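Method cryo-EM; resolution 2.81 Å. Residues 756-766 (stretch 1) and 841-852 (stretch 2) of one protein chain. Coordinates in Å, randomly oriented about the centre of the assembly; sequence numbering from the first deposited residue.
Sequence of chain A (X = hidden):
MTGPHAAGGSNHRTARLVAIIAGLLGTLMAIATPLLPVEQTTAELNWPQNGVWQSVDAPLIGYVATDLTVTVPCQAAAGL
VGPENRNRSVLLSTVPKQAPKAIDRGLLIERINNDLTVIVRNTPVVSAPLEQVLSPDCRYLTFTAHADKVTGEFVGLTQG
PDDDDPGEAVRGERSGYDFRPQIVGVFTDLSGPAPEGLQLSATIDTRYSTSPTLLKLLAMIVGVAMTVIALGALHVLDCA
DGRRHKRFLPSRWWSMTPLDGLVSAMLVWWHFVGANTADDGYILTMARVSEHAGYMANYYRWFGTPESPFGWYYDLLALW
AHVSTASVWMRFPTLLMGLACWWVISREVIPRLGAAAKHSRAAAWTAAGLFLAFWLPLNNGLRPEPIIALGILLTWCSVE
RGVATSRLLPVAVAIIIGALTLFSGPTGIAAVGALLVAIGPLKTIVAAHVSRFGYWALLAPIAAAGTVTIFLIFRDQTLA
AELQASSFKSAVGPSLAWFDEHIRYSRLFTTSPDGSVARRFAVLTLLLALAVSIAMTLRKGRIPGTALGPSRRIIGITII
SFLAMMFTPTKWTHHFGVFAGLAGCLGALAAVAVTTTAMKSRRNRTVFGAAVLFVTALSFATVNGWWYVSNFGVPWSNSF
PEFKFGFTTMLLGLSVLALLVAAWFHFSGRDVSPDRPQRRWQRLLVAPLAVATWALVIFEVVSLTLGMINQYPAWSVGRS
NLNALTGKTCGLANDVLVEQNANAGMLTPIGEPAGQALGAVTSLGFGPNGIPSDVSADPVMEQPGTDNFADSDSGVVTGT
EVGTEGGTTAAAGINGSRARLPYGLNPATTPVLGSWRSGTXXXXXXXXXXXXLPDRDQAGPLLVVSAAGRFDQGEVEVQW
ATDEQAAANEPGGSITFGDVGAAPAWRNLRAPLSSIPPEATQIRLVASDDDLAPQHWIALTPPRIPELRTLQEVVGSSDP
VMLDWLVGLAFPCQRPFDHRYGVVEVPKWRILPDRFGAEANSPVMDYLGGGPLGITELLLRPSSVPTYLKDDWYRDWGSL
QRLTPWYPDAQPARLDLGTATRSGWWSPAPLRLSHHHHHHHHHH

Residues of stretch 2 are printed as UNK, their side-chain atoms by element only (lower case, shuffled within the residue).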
# COMPACT_ATOMS: atom_id res chain seq x y z
N GLN A 756 -14.83 -38.26 37.91
CA GLN A 756 -15.91 -37.28 37.85
C GLN A 756 -15.70 -36.04 38.87
O GLN A 756 -16.55 -35.15 39.00
CB GLN A 756 -17.23 -38.03 38.10
CG GLN A 756 -18.53 -37.28 37.82
CD GLN A 756 -18.60 -36.73 36.41
OE1 GLN A 756 -18.38 -35.54 36.18
NE2 GLN A 756 -18.91 -37.60 35.45
N ALA A 757 -14.55 -35.91 39.55
CA ALA A 757 -14.34 -34.83 40.50
C ALA A 757 -14.15 -33.47 39.83
O ALA A 757 -14.17 -32.45 40.53
CB ALA A 757 -13.14 -35.12 41.39
N LEU A 758 -13.96 -33.43 38.51
CA LEU A 758 -13.99 -32.14 37.82
C LEU A 758 -15.41 -31.58 37.78
O LEU A 758 -15.64 -30.43 38.15
CB LEU A 758 -13.41 -32.28 36.41
CG LEU A 758 -13.43 -30.99 35.59
CD1 LEU A 758 -12.66 -29.90 36.28
CD2 LEU A 758 -12.85 -31.25 34.23
N GLY A 759 -16.36 -32.36 37.28
CA GLY A 759 -17.75 -31.99 37.35
C GLY A 759 -18.47 -32.64 38.51
O GLY A 759 -19.39 -33.44 38.30
N ALA A 760 -18.08 -32.32 39.74
CA ALA A 760 -18.52 -33.11 40.88
C ALA A 760 -19.93 -32.75 41.31
O ALA A 760 -20.84 -33.59 41.26
CB ALA A 760 -17.55 -32.94 42.05
N VAL A 761 -20.14 -31.51 41.74
CA VAL A 761 -21.38 -31.15 42.41
C VAL A 761 -22.40 -30.50 41.48
O VAL A 761 -23.60 -30.54 41.79
CB VAL A 761 -21.10 -30.24 43.62
CG1 VAL A 761 -20.30 -31.00 44.66
CG2 VAL A 761 -20.36 -28.98 43.20
N THR A 762 -21.98 -29.93 40.36
CA THR A 762 -22.91 -29.33 39.41
C THR A 762 -22.30 -29.42 38.02
O THR A 762 -21.23 -28.86 37.79
CB THR A 762 -23.23 -27.88 39.76
OG1 THR A 762 -23.91 -27.83 41.02
CG2 THR A 762 -24.10 -27.26 38.69
N SER A 763 -22.98 -30.12 37.11
CA SER A 763 -22.51 -30.23 35.73
C SER A 763 -23.73 -30.49 34.85
O SER A 763 -24.25 -31.61 34.83
CB SER A 763 -21.47 -31.33 35.58
OG SER A 763 -22.03 -32.61 35.80
N LEU A 764 -24.19 -29.46 34.15
CA LEU A 764 -25.23 -29.59 33.14
C LEU A 764 -24.66 -29.10 31.81
O LEU A 764 -23.97 -28.07 31.77
CB LEU A 764 -26.50 -28.82 33.51
CG LEU A 764 -26.60 -27.29 33.53
CD1 LEU A 764 -28.05 -26.86 33.41
CD2 LEU A 764 -26.01 -26.73 34.80
N GLY A 765 -24.91 -29.85 30.75
CA GLY A 765 -24.27 -29.59 29.48
C GLY A 765 -22.82 -30.03 29.40
O GLY A 765 -22.11 -29.60 28.48
N PHE A 766 -22.36 -30.87 30.33
CA PHE A 766 -20.98 -31.33 30.32
C PHE A 766 -20.75 -32.30 29.16
O PHE A 766 -21.56 -33.20 28.93
CB PHE A 766 -20.62 -31.97 31.67
CG PHE A 766 -21.37 -33.24 31.99
CD1 PHE A 766 -22.63 -33.21 32.56
CD2 PHE A 766 -20.78 -34.48 31.77
CE1 PHE A 766 -23.31 -34.38 32.86
CE2 PHE A 766 -21.45 -35.66 32.07
CZ PHE A 766 -22.72 -35.60 32.62
N UNK A 841 -28.94 -25.28 21.88
CA UNK A 841 -28.03 -24.99 22.97
C UNK A 841 -28.79 -24.55 24.21
O UNK A 841 -29.58 -23.60 24.16
o UNK A 841 -27.45 -23.52 19.86
n UNK A 841 -25.83 -24.93 19.20
c UNK A 841 -27.01 -23.92 22.57
c UNK A 841 -26.49 -24.24 20.12
c UNK A 841 -25.99 -24.37 21.54
N UNK A 842 -28.55 -25.23 25.32
CA UNK A 842 -29.02 -24.86 26.64
C UNK A 842 -27.86 -24.29 27.46
O UNK A 842 -26.70 -24.62 27.20
c UNK A 842 -28.49 -28.20 26.59
c UNK A 842 -28.66 -27.19 27.71
o UNK A 842 -28.86 -27.95 25.44
c UNK A 842 -29.63 -26.07 27.36
n UNK A 842 -27.94 -29.36 26.92
N UNK A 843 -28.13 -23.38 28.41
CA UNK A 843 -27.03 -22.81 29.20
C UNK A 843 -26.41 -23.84 30.13
O UNK A 843 -27.08 -24.75 30.63
c UNK A 843 -27.70 -21.67 29.97
c UNK A 843 -29.41 -22.73 28.72
c UNK A 843 -29.13 -22.04 30.02
N UNK A 844 -25.11 -23.68 30.37
CA UNK A 844 -24.30 -24.64 31.10
C UNK A 844 -23.64 -23.97 32.30
O UNK A 844 -23.15 -22.84 32.20
c UNK A 844 -23.23 -25.26 30.19
N UNK A 845 -23.65 -24.66 33.43
CA UNK A 845 -23.00 -24.20 34.65
C UNK A 845 -22.21 -25.36 35.24
O UNK A 845 -22.78 -26.41 35.54
c UNK A 845 -23.31 -23.46 37.04
c UNK A 845 -24.58 -22.32 35.23
c UNK A 845 -24.00 -23.65 35.69
N UNK A 846 -20.91 -25.15 35.41
CA UNK A 846 -20.01 -26.16 35.97
C UNK A 846 -19.45 -25.68 37.30
O UNK A 846 -19.08 -24.51 37.46
c UNK A 846 -17.86 -27.52 35.41
c UNK A 846 -18.59 -28.78 35.77
c UNK A 846 -16.92 -27.80 34.26
c UNK A 846 -18.88 -26.47 34.99
N UNK A 847 -19.41 -26.59 38.27
CA UNK A 847 -18.92 -26.27 39.60
C UNK A 847 -18.19 -27.49 40.14
O UNK A 847 -18.79 -28.56 40.27
n UNK A 847 -23.23 -22.72 41.07
c UNK A 847 -19.65 -25.43 41.89
n UNK A 847 -21.50 -23.83 42.09
n UNK A 847 -23.47 -24.93 41.65
c UNK A 847 -20.85 -24.99 42.69
c UNK A 847 -22.73 -23.83 41.60
c UNK A 847 -20.07 -25.87 40.51
N UNK A 848 -16.91 -27.33 40.46
CA UNK A 848 -16.04 -28.47 40.69
C UNK A 848 -16.13 -28.97 42.13
O UNK A 848 -17.03 -28.61 42.89
o UNK A 848 -13.73 -29.17 40.63
c UNK A 848 -14.60 -28.10 40.34
N UNK A 849 -15.19 -29.85 42.48
CA UNK A 849 -15.01 -30.31 43.85
C UNK A 849 -14.00 -29.41 44.55
O UNK A 849 -13.47 -28.46 43.97
c UNK A 849 -14.57 -31.77 43.87
N UNK A 850 -13.71 -29.70 45.81
CA UNK A 850 -12.72 -28.94 46.56
C UNK A 850 -11.36 -29.60 46.39
O UNK A 850 -11.23 -30.81 46.61
c UNK A 850 -13.10 -28.85 48.03
c UNK A 850 -16.19 -24.95 48.58
c UNK A 850 -15.27 -23.97 48.38
c UNK A 850 -15.57 -28.49 48.52
c UNK A 850 -15.75 -26.27 48.52
n UNK A 850 -16.44 -27.44 48.68
c UNK A 850 -13.49 -25.57 48.06
c UNK A 850 -13.93 -24.27 48.12
c UNK A 850 -14.41 -26.60 48.26
c UNK A 850 -14.32 -28.03 48.27
N UNK A 851 -10.37 -28.83 45.98
CA UNK A 851 -9.01 -29.32 45.77
C UNK A 851 -8.10 -28.80 46.86
O UNK A 851 -8.09 -27.60 47.14
c UNK A 851 -8.87 -30.89 42.94
c UNK A 851 -9.47 -31.51 41.87
c UNK A 851 -8.47 -28.90 44.41
c UNK A 851 -10.34 -30.81 41.09
c UNK A 851 -9.15 -29.57 43.25
c UNK A 851 -10.03 -28.88 42.43
c UNK A 851 -10.63 -29.49 41.36
o UNK A 851 -10.94 -31.43 40.02
N UNK A 852 -7.32 -29.70 47.45
CA UNK A 852 -6.38 -29.33 48.49
C UNK A 852 -5.22 -28.52 47.92
O UNK A 852 -4.68 -28.85 46.86
c UNK A 852 -7.42 -30.56 53.02
n UNK A 852 -8.19 -31.53 53.50
c UNK A 852 -5.61 -29.84 51.51
n UNK A 852 -7.58 -29.32 53.45
c UNK A 852 -4.89 -30.37 50.31
n UNK A 852 -6.50 -30.83 52.10
c UNK A 852 -5.84 -30.60 49.16

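Position 841 has three side-chain carbons, the third carrying one oxygen and one nitrogen. None of these atoms touches stretch 1. That is a glutamine, Q841.

Position 842 has the same atom set. Its CB points toward stretch 1, and the end of the side chain comes near G765. It is Q842.

Position 843 has three carbons that close a ring onto the backbone N. Its CB points away, but its backbone O lies 3.6 Å from L764 CD1. Only proline closes such a ring, so it is P843.

Position 844 has a single carbon, which sits 3.3 Å from L764 O. It is A844. An ideal CB on G765 would come within 3.2 Å of A844 CB, a tight fit.

Position 845 has one carbon carrying two more. Its CB packs 3.8 Å from L764 CD2. The fork at CB marks valine, V845.

Position 846 has four carbons, forked at the second. One end carbon lies 3.3 Å from T762 O and 3.7 Å from G759 CA. It is L846.

Position 847 has three carbons, a nitrogen, then a carbon with two more nitrogens. One terminal nitrogen lies 3.0 Å from T762 OG1, which sits at the edge of this planar end group, near its plane. This is an arginine, R847.

Position 848 has one carbon, then one oxygen 3.3 Å from A757 O. It is S848. Its CA makes a CA-H...O contact with L758 O at 3.2 Å.

Position 849 has one carbon, 3.7 Å from A760 CB. It is A849. Its backbone N gives a weak hydrogen bond to A757 O at 3.4 Å.

Position 850 has one carbon, then fused five- and six-membered rings holding eight carbons and one nitrogen. No side-chain atom touches stretch 1. It is W850.

Position 851 has one carbon, then a six-carbon ring bearing one oxygen. The oxygen lies 3.8 Å from L758 CA. It is Y851.

Position 852 has the same atom set as 847. It is out of reach here and hydrogen-bonded elsewhere in the structure. It is R852.

The contact centres on an antiparallel pairing of T762 with R847. R847 N donates to T762 O at 2.9 Å. The return bond, T762 N to R847 O, is weak at 3.5 Å. The T762 and R847 side chains share one face of the sheet, while the L846 side chain lies on the other, its CD1 touching G759 CA at 3.7 Å. Beyond the strand, A757 and A760 pack against A849. Together the stretches bury 715 Å².

Stretch 2 841-852: QQPAVLRSAWYR
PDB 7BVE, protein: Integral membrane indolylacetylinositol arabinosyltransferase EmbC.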